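Local coordinates for protein protease Do-like 2, chloroplastic (Arabidopsis thaliana, PDB 4FLN) that is a chloroplast serine protease of the Deg family that makes the primary cut in the photodamaged D1 protein of photosystem II, at residues L398-K403 with I416-Q421. Numbering follows the deposited sequence.
Sequences LKLLTK and IVILSQ
Leu400, reaching from the helix toward the strand, places its two methyl groups on two different isoleucines, a compact example of how a forked side chain can span residues i and i+2, Ile416 just before the strand and Ile418 within it. Its CD1 meets CG2 of Ile418 at 4.2 Å, and its CD2 lies 4.4 Å from CG2 of Ile416. The Leu400 and Ile418 side chains cross at about a right angle and touch through these methyls. Ile418 has CG1 between its backbone N and carbonyl carbon (chi1 70°), which leaves CG2, beside the backbone N, to face the leucine. Three residues further along the helix, the CB of Lys403 sits 4.3 Å from CD1 of Ile416, whose extended branch (chi2 174°) carries that methyl to the base of the lysine. The aliphatic root of Lys403 thus packs here, while its NZ is hydrogen-bonded to Gln438. The three side chains Leu400, Ile416 and Ile418 are buried and wholly apolar. Within the PDZ domain, strand 417-422 runs between antiparallel strands 378-382 and 437-442, and helix 398-406 packs beside it; Leu398, Lys399, Leu401 and Thr402 of that helix contact a second subunit of the hexamer.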
# COMPACT_ATOMS: atom_id res chain seq x y z
N LEU B 398 -21.46 14.76 3.04
CA LEU B 398 -21.08 16.13 3.40
C LEU B 398 -22.11 16.86 4.26
O LEU B 398 -21.80 17.27 5.38
CB LEU B 398 -20.78 16.93 2.14
CG LEU B 398 -19.31 17.06 1.78
CD1 LEU B 398 -18.53 15.82 2.19
CD2 LEU B 398 -19.17 17.34 0.28
N LYS B 399 -23.31 17.04 3.73
CA LYS B 399 -24.32 17.84 4.41
C LYS B 399 -24.46 17.41 5.87
O LYS B 399 -24.36 18.24 6.78
CB LYS B 399 -25.65 17.73 3.68
N LEU B 400 -24.68 16.12 6.09
CA LEU B 400 -24.88 15.58 7.43
C LEU B 400 -23.63 15.67 8.30
O LEU B 400 -23.72 15.96 9.50
CB LEU B 400 -25.33 14.12 7.34
CG LEU B 400 -26.58 13.70 8.10
CD1 LEU B 400 -26.68 12.20 8.08
CD2 LEU B 400 -26.54 14.20 9.52
N LEU B 401 -22.46 15.40 7.70
CA LEU B 401 -21.20 15.37 8.43
C LEU B 401 -20.86 16.73 9.01
O LEU B 401 -20.45 16.85 10.16
CB LEU B 401 -20.06 14.92 7.53
CG LEU B 401 -19.12 13.85 8.08
CD1 LEU B 401 -17.77 13.95 7.39
CD2 LEU B 401 -18.94 13.99 9.57
N THR B 402 -21.03 17.77 8.20
CA THR B 402 -20.81 19.12 8.67
C THR B 402 -21.75 19.42 9.85
O THR B 402 -21.29 19.87 10.90
CB THR B 402 -20.96 20.16 7.54
OG1 THR B 402 -22.28 20.08 6.99
CG2 THR B 402 -19.96 19.88 6.44
N LYS B 403 -23.04 19.14 9.69
CA LYS B 403 -23.98 19.35 10.79
C LYS B 403 -23.47 18.73 12.08
O LYS B 403 -23.59 19.31 13.15
CB LYS B 403 -25.37 18.80 10.45
CG LYS B 403 -26.20 19.78 9.66
CD LYS B 403 -27.69 19.59 9.89
CE LYS B 403 -28.46 20.83 9.42
NZ LYS B 403 -29.94 20.63 9.38
N ILE B 416 -30.56 15.39 16.23
CA ILE B 416 -30.72 15.28 14.80
C ILE B 416 -31.25 13.87 14.62
O ILE B 416 -30.61 12.89 15.03
CB ILE B 416 -29.37 15.43 14.05
CG1 ILE B 416 -28.75 16.79 14.33
CG2 ILE B 416 -29.56 15.26 12.56
CD1 ILE B 416 -27.37 16.95 13.76
N VAL B 417 -32.45 13.76 14.07
CA VAL B 417 -33.02 12.46 13.82
C VAL B 417 -32.74 12.09 12.38
O VAL B 417 -33.00 12.87 11.46
CB VAL B 417 -34.53 12.45 14.06
CG1 VAL B 417 -35.08 11.03 13.91
CG2 VAL B 417 -34.85 13.02 15.42
N ILE B 418 -32.20 10.90 12.18
CA ILE B 418 -31.92 10.47 10.83
C ILE B 418 -32.70 9.22 10.46
O ILE B 418 -33.06 8.41 11.31
CB ILE B 418 -30.43 10.21 10.59
CG1 ILE B 418 -29.99 8.96 11.35
CG2 ILE B 418 -29.61 11.42 10.98
CD1 ILE B 418 -28.85 8.23 10.68
N LEU B 419 -32.97 9.10 9.18
CA LEU B 419 -33.49 7.89 8.61
C LEU B 419 -32.26 7.14 8.13
O LEU B 419 -31.61 7.56 7.16
CB LEU B 419 -34.35 8.28 7.42
CG LEU B 419 -34.75 7.18 6.46
CD1 LEU B 419 -35.38 6.06 7.24
CD2 LEU B 419 -35.72 7.75 5.47
N SER B 420 -31.91 6.05 8.79
CA SER B 420 -30.71 5.30 8.41
C SER B 420 -30.91 4.40 7.19
O SER B 420 -30.22 4.56 6.18
CB SER B 420 -30.09 4.54 9.60
OG SER B 420 -31.08 3.99 10.45
N GLN B 421 -31.84 3.46 7.28
CA GLN B 421 -32.22 2.64 6.13
C GLN B 421 -33.74 2.52 6.01
O GLN B 421 -34.47 2.83 6.95
CB GLN B 421 -31.58 1.24 6.24
CG GLN B 421 -32.22 0.35 7.30
CD GLN B 421 -31.31 -0.77 7.77
OE1 GLN B 421 -30.63 -0.63 8.79
NE2 GLN B 421 -31.31 -1.89 7.05